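Local coordinates for protein FAD-linked sulfhydryl oxidase ERV1 (Arabidopsis thaliana, PDB 2HJ3) that catalyses disulfide bond formation with FAD as cofactor, passing electrons from thiols to oxygen, and supports import and folding of small cysteine-containing proteins in the mitochondrial intermembrane space, at residues D58-K61 and E62-S66; T45-S48 and R49-C53; F77-W80 and L81-H85. One frame throughout, in Å; residues are numbered along the deposited sequence.

How the interactions relate
The three interactions are local, each within a single continuous run of chain, so none closes a long loop; they follow in series without nesting or crossing. From the N terminus, interaction 2 comes first, at the end of helix 34-50 and the turn leading to the redox-active Cys-53. Interaction 1 follows on helix 54-66 and interaction 3 on helix 74-91. Interaction 1 joins the other two: Phe-60 and Leu-64 pack on Ser-48 of interaction 2, while Leu-64 meets Trp-80, and Phe-60 and Ile-63 meet Val-84, of interaction 3. Interactions 2 and 3 do not touch, their nearest atoms being about 7 Å apart, yet all three reach the same FAD.

Interaction 1: D58-K61 and E62-S66; sequences DHFK and EILRS. With FAD (flavin-adenine dinucleotide), chain K; SO4 (sulfate ion), chain I.
Glu-62, Ile-63, Leu-64 and Arg-65 each give their backbone N-H to the carbonyl four residues earlier, Asp-58 to Lys-61, the alpha-helical pattern of helix 54-66 in this FAD-binding four-helix bundle. The straightest bond runs from Ile-63 N to His-59 O, 2.8 Å long with an N-H...O angle of 178°.

Apolar contacts suit the side turned to helices 34-50 and 74-91. Phe-60 CE2 lies 4.3 Å from Leu-64 CD2, Phe-60 packs on Leu-47, and Ile-63 on Thr-87. With its CG trans to the backbone nitrogen (chi1 -169°), Phe-60 also brings CD1 to 3.6 Å from the flavin methyl C7M.

Among the polar contacts, an imidazole with a nitrogen on either side lets His-59 serve two partners at once. His-59 ND1 makes a weak bond of 2.8 Å to flavin O4, and His-59 NE2 donates to O2 of a sulfate, probably from the crystallisation liquor, at 2.6 Å. A leucine here would probably leave flavin O4 without this donor and the sulfate without its partner. Arg-65 makes a salt bridge to another sulfate. The carboxylate of Glu-62 comes up at the edge of the imidazole, its OE2 3.7 Å from His-59 CD2.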
loop_
_atom_site.group_PDB
_atom_site.type_symbol
_atom_site.label_atom_id
_atom_site.label_comp_id
_atom_site.label_asym_id
_atom_site.label_seq_id
_atom_site.Cartn_x
_atom_site.Cartn_y
_atom_site.Cartn_z
ATOM N N ASP A 58 4.352 11.484 9.472
ATOM C CA ASP A 58 5.095 12.737 9.496
ATOM C C ASP A 58 6.556 12.474 9.154
ATOM O O ASP A 58 7.155 13.195 8.356
ATOM C CB ASP A 58 5.009 13.401 10.871
ATOM C CG ASP A 58 3.608 13.884 11.198
ATOM O OD1 ASP A 58 2.909 14.368 10.278
ATOM O OD2 ASP A 58 3.212 13.790 12.378
ATOM N N HIS A 59 7.122 11.430 9.758
ATOM C CA HIS A 59 8.515 11.069 9.512
ATOM C C HIS A 59 8.742 10.707 8.059
ATOM O O HIS A 59 9.732 11.127 7.453
ATOM C CB HIS A 59 8.926 9.895 10.397
ATOM C CG HIS A 59 9.073 10.257 11.842
ATOM N ND1 HIS A 59 9.320 9.319 12.821
ATOM C CD2 HIS A 59 9.012 11.453 12.471
ATOM C CE1 HIS A 59 9.401 9.923 13.994
ATOM N NE2 HIS A 59 9.217 11.218 13.808
ATOM N N PHE A 60 7.818 9.930 7.504
ATOM C CA PHE A 60 7.915 9.515 6.110
ATOM C C PHE A 60 7.878 10.750 5.226
ATOM O O PHE A 60 8.590 10.831 4.222
ATOM C CB PHE A 60 6.759 8.575 5.748
ATOM C CG PHE A 60 6.924 7.898 4.419
ATOM C CD1 PHE A 60 7.926 6.947 4.227
ATOM C CD2 PHE A 60 6.096 8.220 3.352
ATOM C CE1 PHE A 60 8.097 6.328 2.984
ATOM C CE2 PHE A 60 6.256 7.613 2.111
ATOM C CZ PHE A 60 7.256 6.668 1.928
ATOM N N LYS A 61 7.051 11.716 5.611
ATOM C CA LYS A 61 6.910 12.966 4.869
ATOM C C LYS A 61 8.268 13.684 4.838
ATOM O O LYS A 61 8.721 14.128 3.786
ATOM C CB LYS A 61 5.852 13.835 5.551
ATOM C CG LYS A 61 5.106 14.788 4.641
ATOM C CD LYS A 61 3.808 15.225 5.319
ATOM C CE LYS A 61 2.853 15.890 4.347
ATOM N NZ LYS A 61 1.482 16.042 4.926
ATOM N N GLU A 62 8.910 13.782 6.001
ATOM C CA GLU A 62 10.224 14.415 6.122
ATOM C C GLU A 62 11.225 13.678 5.243
ATOM O O GLU A 62 11.876 14.277 4.389
ATOM C CB GLU A 62 10.711 14.365 7.571
ATOM C CG GLU A 62 9.911 15.207 8.547
ATOM C CD GLU A 62 10.153 14.802 9.992
ATOM O OE1 GLU A 62 11.332 14.591 10.368
ATOM O OE2 GLU A 62 9.165 14.702 10.753
ATOM N N ILE A 63 11.339 12.369 5.460
ATOM C CA ILE A 63 12.255 11.540 4.690
ATOM C C ILE A 63 12.025 11.718 3.197
ATOM O O ILE A 63 12.971 11.834 2.422
ATOM C CB ILE A 63 12.088 10.057 5.051
ATOM C CG1 ILE A 63 12.496 9.838 6.505
ATOM C CG2 ILE A 63 12.925 9.193 4.127
ATOM C CD1 ILE A 63 12.131 8.491 7.036
ATOM N N LEU A 64 10.761 11.750 2.799
ATOM C CA LEU A 64 10.412 11.908 1.393
ATOM C C LEU A 64 10.848 13.289 0.871
ATOM O O LEU A 64 11.324 13.414 -0.258
ATOM C CB LEU A 64 8.903 11.708 1.226
ATOM C CG LEU A 64 8.376 11.426 -0.179
ATOM C CD1 LEU A 64 9.082 10.202 -0.751
ATOM C CD2 LEU A 64 6.871 11.201 -0.125
ATOM N N ARG A 65 10.693 14.320 1.699
ATOM C CA ARG A 65 11.084 15.678 1.315
ATOM C C ARG A 65 12.559 15.737 0.938
ATOM O O ARG A 65 12.914 16.159 -0.161
ATOM C CB ARG A 65 10.845 16.658 2.466
ATOM C CG ARG A 65 9.394 16.843 2.867
ATOM C CD ARG A 65 8.601 17.539 1.780
ATOM N NE ARG A 65 7.256 17.902 2.220
ATOM C CZ ARG A 65 6.351 18.484 1.440
ATOM N NH1 ARG A 65 6.644 18.770 0.177
ATOM N NH2 ARG A 65 5.154 18.786 1.924
ATOM N N SER A 66 13.411 15.305 1.862
ATOM C CA SER A 66 14.854 15.318 1.660
ATOM C C SER A 66 15.415 14.190 0.796
ATOM O O SER A 66 16.537 14.299 0.316
ATOM C CB SER A 66 15.560 15.298 3.009
ATOM O OG SER A 66 15.207 14.127 3.717
HETATM P PA FAD K . 10.127 -3.873 9.857
HETATM O O1A FAD K . 10.939 -2.629 9.975
HETATM O O2A FAD K . 8.636 -3.929 9.918
HETATM O O5B FAD K . 10.401 -5.078 8.904
HETATM C C5B FAD K . 10.009 -5.793 7.746
HETATM C C4B FAD K . 11.010 -6.927 7.784
HETATM O O4B FAD K . 11.504 -6.613 6.455
HETATM C C3B FAD K . 12.259 -7.291 8.636
HETATM O O3B FAD K . 11.979 -8.193 9.707
HETATM C C2B FAD K . 13.245 -7.693 7.629
HETATM O O2B FAD K . 13.128 -8.996 7.146
HETATM C C1B FAD K . 12.934 -6.683 6.517
HETATM N N9A FAD K . 13.626 -5.436 6.386
HETATM C C8A FAD K . 14.227 -4.552 7.316
HETATM N N7A FAD K . 14.850 -3.492 6.895
HETATM C C5A FAD K . 14.688 -3.577 5.518
HETATM C C6A FAD K . 15.130 -2.819 4.414
HETATM N N6A FAD K . 15.931 -1.759 4.650
HETATM N N1A FAD K . 14.792 -3.258 3.140
HETATM C C2A FAD K . 14.108 -4.395 2.854
HETATM N N3A FAD K . 13.638 -5.116 3.972
HETATM C C4A FAD K . 13.989 -4.668 5.278
HETATM N N1 FAD K . 7.153 3.137 13.481
HETATM C C2 FAD K . 7.395 4.029 14.510
HETATM O O2 FAD K . 7.372 3.704 15.713
HETATM N N3 FAD K . 7.682 5.290 14.016
HETATM C C4 FAD K . 7.738 5.636 12.643
HETATM O O4 FAD K . 7.913 6.888 12.477
HETATM C C4X FAD K . 7.502 4.689 11.660
HETATM N N5 FAD K . 7.408 4.951 10.249
HETATM C C5X FAD K . 7.015 4.045 9.235
HETATM C C6 FAD K . 6.870 4.468 7.896
HETATM C C7 FAD K . 6.419 3.529 6.919
HETATM C C7M FAD K . 6.213 4.063 5.494
HETATM C C8 FAD K . 6.146 2.169 7.267
HETATM C C8M FAD K . 5.738 1.001 6.378
HETATM C C9 FAD K . 6.284 1.788 8.609
HETATM C C9A FAD K . 6.660 2.665 9.659
HETATM N N10 FAD K . 6.888 2.489 11.117
HETATM C C10 FAD K . 7.179 3.378 12.123
HETATM C "C1'" FAD K . 6.915 1.141 11.577
HETATM C "C2'" FAD K . 8.201 0.383 11.602
HETATM O "O2'" FAD K . 9.085 0.870 10.540
HETATM C "C3'" FAD K . 8.082 -1.096 11.811
HETATM O "O3'" FAD K . 7.455 -1.654 10.669
HETATM C "C4'" FAD K . 7.766 -1.832 13.103
HETATM O "O4'" FAD K . 8.474 -1.198 14.204
HETATM C "C5'" FAD K . 8.156 -3.251 13.185
HETATM O "O5'" FAD K . 9.549 -3.552 13.057
HETATM P P FAD K . 10.034 -4.981 12.646
HETATM O O1P FAD K . 11.217 -4.889 13.495
HETATM O O2P FAD K . 9.055 -6.088 12.746
HETATM O O3P FAD K . 10.545 -4.731 11.132
HETATM S S SO4 I . 9.154 14.797 14.619
HETATM O O1 SO4 I . 8.004 14.766 13.694
HETATM O O2 SO4 I . 9.430 13.435 15.115
HETATM O O3 SO4 I . 10.341 15.321 13.914
HETATM O O4 SO4 I . 8.833 15.668 15.767
#

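Interaction 2: T45-S48 and R49-C53; sequences TILS and RMYPC. With FAD (flavin-adenine dinucleotide), chain K; SO4 (sulfate ion), chain G; SO4 (sulfate ion), chain E.
The C-terminal end of helix 34-50, where Thr-45 to Leu-47 meet Arg-49 to Tyr-51, leads into the redox-active disulfide between Cys-53 and Cys-56. Ile-46 O is gripped twice: Met-50 N approaches almost in line with the carbonyl at 2.7 Å, while Arg-49 N, 3.0 Å away, sits above the carbonyl plane. Leu-47 O takes the N-H of Tyr-51 at 3.0 Å, where the backbone leaves helical angles. Cys-53 then stands at the N-cap of the following helix.

Thr-45 and Arg-49 run side by side, and the Thr-45 CG2 methyl lies over one face of the guanidinium, 3.6 Å from Arg-49 NH2. The apolar branch thus covers the flat group while its N-H edge stays available to anions. Arg-49 NE donates to O1 of one sulfate at 3.0 Å, NH2 bonds weakly to another (both probably from the crystallisation liquor), and NH1 forms a salt bridge with Asp-39 of the second subunit.

With CG trans to the backbone nitrogen (chi1 -168°), Tyr-51 brings one ring face against the flavin near C7, and its OH is 3.3 Å from FAD C9. Leu-47 CD2 approaches Tyr-51 CD1, 4.5 Å away.

The chemistry divides the work of this helix end: the arginine's charge ties it to the partner subunit, while the aromatic residue lays the chain against the flavin just before the redox-active cysteine.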
loop_
_atom_site.group_PDB
_atom_site.type_symbol
_atom_site.label_atom_id
_atom_site.label_comp_id
_atom_site.label_asym_id
_atom_site.label_seq_id
_atom_site.Cartn_x
_atom_site.Cartn_y
_atom_site.Cartn_z
ATOM N N THR A 45 3.897 9.748 -2.273
ATOM C CA THR A 45 3.324 11.018 -1.825
ATOM C C THR A 45 2.039 10.745 -1.064
ATOM O O THR A 45 1.809 11.302 0.005
ATOM C CB THR A 45 2.982 11.930 -3.009
ATOM O OG1 THR A 45 4.176 12.229 -3.739
ATOM C CG2 THR A 45 2.344 13.226 -2.518
ATOM N N ILE A 46 1.197 9.889 -1.631
ATOM C CA ILE A 46 -0.055 9.537 -0.979
ATOM C C ILE A 46 0.239 8.951 0.398
ATOM O O ILE A 46 -0.373 9.352 1.385
ATOM C CB ILE A 46 -0.872 8.544 -1.842
ATOM C CG1 ILE A 46 -1.327 9.254 -3.127
ATOM C CG2 ILE A 46 -2.072 8.017 -1.057
ATOM C CD1 ILE A 46 -2.114 8.391 -4.069
ATOM N N LEU A 47 1.187 8.024 0.478
ATOM C CA LEU A 47 1.552 7.435 1.771
ATOM C C LEU A 47 2.042 8.485 2.763
ATOM O O LEU A 47 1.762 8.395 3.959
ATOM C CB LEU A 47 2.655 6.381 1.612
ATOM C CG LEU A 47 2.284 5.004 1.073
ATOM C CD1 LEU A 47 3.543 4.179 0.907
ATOM C CD2 LEU A 47 1.328 4.313 2.022
ATOM N N SER A 48 2.780 9.480 2.277
ATOM C CA SER A 48 3.296 10.520 3.165
ATOM C C SER A 48 2.167 11.289 3.859
ATOM O O SER A 48 2.375 11.883 4.918
ATOM C CB SER A 48 4.199 11.492 2.394
ATOM O OG SER A 48 3.457 12.278 1.475
ATOM N N ARG A 49 0.975 11.283 3.265
ATOM C CA ARG A 49 -0.172 11.969 3.869
ATOM C C ARG A 49 -1.135 11.000 4.544
ATOM O O ARG A 49 -1.662 11.285 5.615
ATOM C CB ARG A 49 -0.989 12.713 2.816
ATOM C CG ARG A 49 -0.298 13.820 2.081
ATOM C CD ARG A 49 -1.108 14.119 0.845
ATOM N NE ARG A 49 -0.441 15.058 -0.035
ATOM C CZ ARG A 49 -0.611 15.091 -1.350
ATOM N NH1 ARG A 49 -1.428 14.226 -1.936
ATOM N NH2 ARG A 49 0.038 15.991 -2.077
ATOM N N MET A 50 -1.354 9.855 3.901
ATOM C CA MET A 50 -2.317 8.858 4.358
ATOM C C MET A 50 -1.904 7.697 5.267
ATOM O O MET A 50 -2.773 7.050 5.837
ATOM C CB MET A 50 -3.026 8.267 3.137
ATOM C CG MET A 50 -4.483 8.669 2.959
ATOM S SD MET A 50 -4.766 10.393 2.537
ATOM C CE MET A 50 -5.006 11.115 4.187
ATOM N N TYR A 51 -0.616 7.401 5.401
ATOM C CA TYR A 51 -0.225 6.281 6.252
ATOM C C TYR A 51 -0.942 6.364 7.604
ATOM O O TYR A 51 -0.811 7.352 8.324
ATOM C CB TYR A 51 1.289 6.256 6.449
ATOM C CG TYR A 51 1.774 4.974 7.083
ATOM C CD1 TYR A 51 1.618 3.752 6.427
ATOM C CD2 TYR A 51 2.355 4.975 8.345
ATOM C CE1 TYR A 51 2.033 2.562 7.013
ATOM C CE2 TYR A 51 2.769 3.788 8.947
ATOM C CZ TYR A 51 2.606 2.584 8.276
ATOM O OH TYR A 51 3.000 1.407 8.872
ATOM N N PRO A 52 -1.718 5.318 7.955
ATOM C CA PRO A 52 -2.516 5.156 9.182
ATOM C C PRO A 52 -1.872 5.256 10.564
ATOM O O PRO A 52 -2.464 4.803 11.536
ATOM C CB PRO A 52 -3.191 3.801 8.983
ATOM C CG PRO A 52 -3.305 3.695 7.511
ATOM C CD PRO A 52 -1.961 4.185 7.044
ATOM N N CYS A 53 -0.665 5.800 10.663
ATOM C CA CYS A 53 -0.024 6.000 11.965
ATOM C C CYS A 53 0.500 7.428 11.908
ATOM O O CYS A 53 1.456 7.724 11.197
ATOM C CB CYS A 53 1.129 5.000 12.247
ATOM S SG CYS A 53 2.423 5.721 13.332
HETATM P PA FAD K . 10.127 -3.873 9.857
HETATM O O1A FAD K . 10.939 -2.629 9.975
HETATM O O2A FAD K . 8.636 -3.929 9.918
HETATM O O5B FAD K . 10.401 -5.078 8.904
HETATM C C5B FAD K . 10.009 -5.793 7.746
HETATM C C4B FAD K . 11.010 -6.927 7.784
HETATM O O4B FAD K . 11.504 -6.613 6.455
HETATM C C3B FAD K . 12.259 -7.291 8.636
HETATM O O3B FAD K . 11.979 -8.193 9.707
HETATM C C2B FAD K . 13.245 -7.693 7.629
HETATM O O2B FAD K . 13.128 -8.996 7.146
HETATM C C1B FAD K . 12.934 -6.683 6.517
HETATM N N9A FAD K . 13.626 -5.436 6.386
HETATM C C8A FAD K . 14.227 -4.552 7.316
HETATM N N7A FAD K . 14.850 -3.492 6.895
HETATM C C5A FAD K . 14.688 -3.577 5.518
HETATM C C6A FAD K . 15.130 -2.819 4.414
HETATM N N6A FAD K . 15.931 -1.759 4.650
HETATM N N1A FAD K . 14.792 -3.258 3.140
HETATM C C2A FAD K . 14.108 -4.395 2.854
HETATM N N3A FAD K . 13.638 -5.116 3.972
HETATM C C4A FAD K . 13.989 -4.668 5.278
HETATM N N1 FAD K . 7.153 3.137 13.481
HETATM C C2 FAD K . 7.395 4.029 14.510
HETATM O O2 FAD K . 7.372 3.704 15.713
HETATM N N3 FAD K . 7.682 5.290 14.016
HETATM C C4 FAD K . 7.738 5.636 12.643
HETATM O O4 FAD K . 7.913 6.888 12.477
HETATM C C4X FAD K . 7.502 4.689 11.660
HETATM N N5 FAD K . 7.408 4.951 10.249
HETATM C C5X FAD K . 7.015 4.045 9.235
HETATM C C6 FAD K . 6.870 4.468 7.896
HETATM C C7 FAD K . 6.419 3.529 6.919
HETATM C C7M FAD K . 6.213 4.063 5.494
HETATM C C8 FAD K . 6.146 2.169 7.267
HETATM C C8M FAD K . 5.738 1.001 6.378
HETATM C C9 FAD K . 6.284 1.788 8.609
HETATM C C9A FAD K . 6.660 2.665 9.659
HETATM N N10 FAD K . 6.888 2.489 11.117
HETATM C C10 FAD K . 7.179 3.378 12.123
HETATM C "C1'" FAD K . 6.915 1.141 11.577
HETATM C "C2'" FAD K . 8.201 0.383 11.602
HETATM O "O2'" FAD K . 9.085 0.870 10.540
HETATM C "C3'" FAD K . 8.082 -1.096 11.811
HETATM O "O3'" FAD K . 7.455 -1.654 10.669
HETATM C "C4'" FAD K . 7.766 -1.832 13.103
HETATM O "O4'" FAD K . 8.474 -1.198 14.204
HETATM C "C5'" FAD K . 8.156 -3.251 13.185
HETATM O "O5'" FAD K . 9.549 -3.552 13.057
HETATM P P FAD K . 10.034 -4.981 12.646
HETATM O O1P FAD K . 11.217 -4.889 13.495
HETATM O O2P FAD K . 9.055 -6.088 12.746
HETATM O O3P FAD K . 10.545 -4.731 11.132
HETATM S S SO4 G . 0.604 15.727 -5.724
HETATM O O1 SO4 G . -0.330 16.799 -5.299
HETATM O O2 SO4 G . 1.872 15.856 -4.977
HETATM O O3 SO4 G . -0.008 14.405 -5.448
HETATM O O4 SO4 G . 0.896 15.852 -7.169
HETATM S S SO4 E . 2.246 17.548 1.039
HETATM O O1 SO4 E . 0.789 17.641 0.817
HETATM O O2 SO4 E . 2.592 18.289 2.270
HETATM O O3 SO4 E . 2.636 16.128 1.183
HETATM O O4 SO4 E . 2.957 18.133 -0.116
#

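Interaction 3: F77-W80 and L81-H85; sequences FSQW and LCHVH. With FAD (flavin-adenine dinucleotide), chain K; SO4 (sulfate ion), chain F.
Val-84 presses its CG2 methyl over the face of the Trp-80 indole, one turn apart on helix 74-91. Val-84 CG2 lies 3.8 Å from the centroid of the six-membered ring of Trp-80 and 25° off its normal, a CH-pi contact, and 3.5 Å from Trp-80 CE2. With CG1 trans to the backbone N (chi1 161°), the valine holds its other methyl, CG2, beside that nitrogen, which lays it over the indole. Leu-81 adds its CD1 methyl, 3.8 Å from Trp-80 CZ3, the two side chains lying at a slant to each other. Broad and flat, tryptophan suits this buried place, and its one polar atom, NE1, is satisfied by Asn-67 O.

On the exposed side His-83 leans back over the preceding turn, so that its CD2 is 3.0 Å from Gln-79 O; His-83 ND1 donates to O3 of a sulfate, probably from the crystallisation liquor, at 2.9 Å, with the sulfate sulfur in the ring plane. Regular helical bonds underlie these contacts, among them Val-84 N to Trp-80 O.

Two residues turn to the FAD. Cys-82 accepts a weak bond at its O from adenine N6A, 3.1 Å away. With CG trans to the backbone nitrogen (chi1 -166°), the His-85 ring lies with one face against the adenine at N7A, while His-85 NE2 donates to phosphate oxygen O1A at 2.6 Å. Bonded at both nitrogens, to O1A and to His-22, and stacked with Trp-18, the ring is probably held against rotation.

Around this part of helix 74-91, Leu-81 and Phe-77 pack against helix 10-27, Trp-80 and Leu-81 meet Met-44 of helix 34-50, and Gln-79 and Cys-82, the latter in a disulfide with Cys-99, touch Val-102 of the short helix 102-105.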
loop_
_atom_site.group_PDB
_atom_site.type_symbol
_atom_site.label_atom_id
_atom_site.label_comp_id
_atom_site.label_asym_id
_atom_site.label_seq_id
_atom_site.Cartn_x
_atom_site.Cartn_y
_atom_site.Cartn_z
ATOM N N PHE A 77 14.767 2.034 -7.317
ATOM C CA PHE A 77 13.587 2.011 -6.457
ATOM C C PHE A 77 13.786 1.048 -5.284
ATOM O O PHE A 77 13.500 1.394 -4.144
ATOM C CB PHE A 77 12.357 1.634 -7.288
ATOM C CG PHE A 77 11.056 1.791 -6.551
ATOM C CD1 PHE A 77 10.859 2.859 -5.678
ATOM C CD2 PHE A 77 10.027 0.870 -6.726
ATOM C CE1 PHE A 77 9.655 3.006 -4.989
ATOM C CE2 PHE A 77 8.821 1.008 -6.043
ATOM C CZ PHE A 77 8.634 2.076 -5.172
ATOM N N SER A 78 14.294 -0.150 -5.566
ATOM C CA SER A 78 14.563 -1.141 -4.520
ATOM C C SER A 78 15.500 -0.556 -3.480
ATOM O O SER A 78 15.247 -0.647 -2.280
ATOM C CB SER A 78 15.254 -2.374 -5.092
ATOM O OG SER A 78 14.531 -2.926 -6.159
ATOM N N GLN A 79 16.597 0.029 -3.952
ATOM C CA GLN A 79 17.596 0.619 -3.065
ATOM C C GLN A 79 16.989 1.762 -2.276
ATOM O O GLN A 79 17.040 1.777 -1.044
ATOM C CB GLN A 79 18.787 1.133 -3.876
ATOM C CG GLN A 79 19.539 0.051 -4.638
ATOM C CD GLN A 79 20.228 -0.928 -3.714
ATOM O OE1 GLN A 79 20.212 -2.137 -3.957
ATOM N NE2 GLN A 79 20.849 -0.415 -2.651
ATOM N N TRP A 80 16.406 2.719 -2.989
ATOM C CA TRP A 80 15.795 3.870 -2.348
ATOM C C TRP A 80 14.852 3.447 -1.222
ATOM O O TRP A 80 14.921 3.973 -0.110
ATOM C CB TRP A 80 15.019 4.700 -3.375
ATOM C CG TRP A 80 14.293 5.846 -2.746
ATOM C CD1 TRP A 80 14.823 7.038 -2.358
ATOM C CD2 TRP A 80 12.919 5.869 -2.349
ATOM N NE1 TRP A 80 13.865 7.808 -1.734
ATOM C CE2 TRP A 80 12.686 7.112 -1.715
ATOM C CE3 TRP A 80 11.862 4.959 -2.465
ATOM C CZ2 TRP A 80 11.439 7.469 -1.197
ATOM C CZ3 TRP A 80 10.622 5.311 -1.951
ATOM C CH2 TRP A 80 10.421 6.559 -1.323
ATOM N N LEU A 81 13.975 2.492 -1.510
ATOM C CA LEU A 81 13.012 2.021 -0.514
ATOM C C LEU A 81 13.720 1.397 0.688
ATOM O O LEU A 81 13.238 1.482 1.813
ATOM C CB LEU A 81 12.056 1.009 -1.152
ATOM C CG LEU A 81 10.739 0.736 -0.422
ATOM C CD1 LEU A 81 10.008 2.040 -0.127
ATOM C CD2 LEU A 81 9.884 -0.166 -1.287
ATOM N N CYS A 82 14.868 0.773 0.441
ATOM C CA CYS A 82 15.644 0.153 1.509
ATOM C C CYS A 82 16.298 1.224 2.374
ATOM O O CYS A 82 16.374 1.087 3.602
ATOM C CB CYS A 82 16.710 -0.772 0.917
ATOM S SG CYS A 82 17.900 -1.461 2.115
ATOM N N HIS A 83 16.755 2.304 1.737
ATOM C CA HIS A 83 17.397 3.394 2.479
ATOM C C HIS A 83 16.363 4.097 3.330
ATOM O O HIS A 83 16.632 4.494 4.465
ATOM C CB HIS A 83 18.054 4.402 1.526
ATOM C CG HIS A 83 19.199 3.836 0.750
ATOM N ND1 HIS A 83 20.309 3.292 1.357
ATOM C CD2 HIS A 83 19.372 3.655 -0.580
ATOM C CE1 HIS A 83 21.111 2.787 0.436
ATOM N NE2 HIS A 83 20.564 2.993 -0.747
ATOM N N VAL A 84 15.171 4.257 2.771
ATOM C CA VAL A 84 14.097 4.903 3.498
ATOM C C VAL A 84 13.765 4.050 4.711
ATOM O O VAL A 84 13.689 4.550 5.828
ATOM C CB VAL A 84 12.860 5.079 2.600
ATOM C CG1 VAL A 84 11.609 5.300 3.450
ATOM C CG2 VAL A 84 13.088 6.263 1.666
ATOM N N HIS A 85 13.596 2.752 4.493
ATOM C CA HIS A 85 13.284 1.848 5.592
ATOM C C HIS A 85 14.387 1.903 6.659
ATOM O O HIS A 85 14.104 1.819 7.854
ATOM C CB HIS A 85 13.119 0.423 5.062
ATOM C CG HIS A 85 12.478 -0.518 6.034
ATOM N ND1 HIS A 85 12.092 -1.796 5.686
ATOM C CD2 HIS A 85 12.140 -0.366 7.336
ATOM C CE1 HIS A 85 11.540 -2.387 6.730
ATOM N NE2 HIS A 85 11.556 -1.541 7.744
HETATM P PA FAD K . 10.127 -3.873 9.857
HETATM O O1A FAD K . 10.939 -2.629 9.975
HETATM O O2A FAD K . 8.636 -3.929 9.918
HETATM O O5B FAD K . 10.401 -5.078 8.904
HETATM C C5B FAD K . 10.009 -5.793 7.746
HETATM C C4B FAD K . 11.010 -6.927 7.784
HETATM O O4B FAD K . 11.504 -6.613 6.455
HETATM C C3B FAD K . 12.259 -7.291 8.636
HETATM O O3B FAD K . 11.979 -8.193 9.707
HETATM C C2B FAD K . 13.245 -7.693 7.629
HETATM O O2B FAD K . 13.128 -8.996 7.146
HETATM C C1B FAD K . 12.934 -6.683 6.517
HETATM N N9A FAD K . 13.626 -5.436 6.386
HETATM C C8A FAD K . 14.227 -4.552 7.316
HETATM N N7A FAD K . 14.850 -3.492 6.895
HETATM C C5A FAD K . 14.688 -3.577 5.518
HETATM C C6A FAD K . 15.130 -2.819 4.414
HETATM N N6A FAD K . 15.931 -1.759 4.650
HETATM N N1A FAD K . 14.792 -3.258 3.140
HETATM C C2A FAD K . 14.108 -4.395 2.854
HETATM N N3A FAD K . 13.638 -5.116 3.972
HETATM C C4A FAD K . 13.989 -4.668 5.278
HETATM N N1 FAD K . 7.153 3.137 13.481
HETATM C C2 FAD K . 7.395 4.029 14.510
HETATM O O2 FAD K . 7.372 3.704 15.713
HETATM N N3 FAD K . 7.682 5.290 14.016
HETATM C C4 FAD K . 7.738 5.636 12.643
HETATM O O4 FAD K . 7.913 6.888 12.477
HETATM C C4X FAD K . 7.502 4.689 11.660
HETATM N N5 FAD K . 7.408 4.951 10.249
HETATM C C5X FAD K . 7.015 4.045 9.235
HETATM C C6 FAD K . 6.870 4.468 7.896
HETATM C C7 FAD K . 6.419 3.529 6.919
HETATM C C7M FAD K . 6.213 4.063 5.494
HETATM C C8 FAD K . 6.146 2.169 7.267
HETATM C C8M FAD K . 5.738 1.001 6.378
HETATM C C9 FAD K . 6.284 1.788 8.609
HETATM C C9A FAD K . 6.660 2.665 9.659
HETATM N N10 FAD K . 6.888 2.489 11.117
HETATM C C10 FAD K . 7.179 3.378 12.123
HETATM C "C1'" FAD K . 6.915 1.141 11.577
HETATM C "C2'" FAD K . 8.201 0.383 11.602
HETATM O "O2'" FAD K . 9.085 0.870 10.540
HETATM C "C3'" FAD K . 8.082 -1.096 11.811
HETATM O "O3'" FAD K . 7.455 -1.654 10.669
HETATM C "C4'" FAD K . 7.766 -1.832 13.103
HETATM O "O4'" FAD K . 8.474 -1.198 14.204
HETATM C "C5'" FAD K . 8.156 -3.251 13.185
HETATM O "O5'" FAD K . 9.549 -3.552 13.057
HETATM P P FAD K . 10.034 -4.981 12.646
HETATM O O1P FAD K . 11.217 -4.889 13.495
HETATM O O2P FAD K . 9.055 -6.088 12.746
HETATM O O3P FAD K . 10.545 -4.731 11.132
HETATM S S SO4 F . 21.611 3.088 4.823
HETATM O O1 SO4 F . 22.202 4.321 4.279
HETATM O O2 SO4 F . 21.452 3.226 6.281
HETATM O O3 SO4 F . 20.297 2.853 4.195
HETATM O O4 SO4 F . 22.499 1.947 4.532
#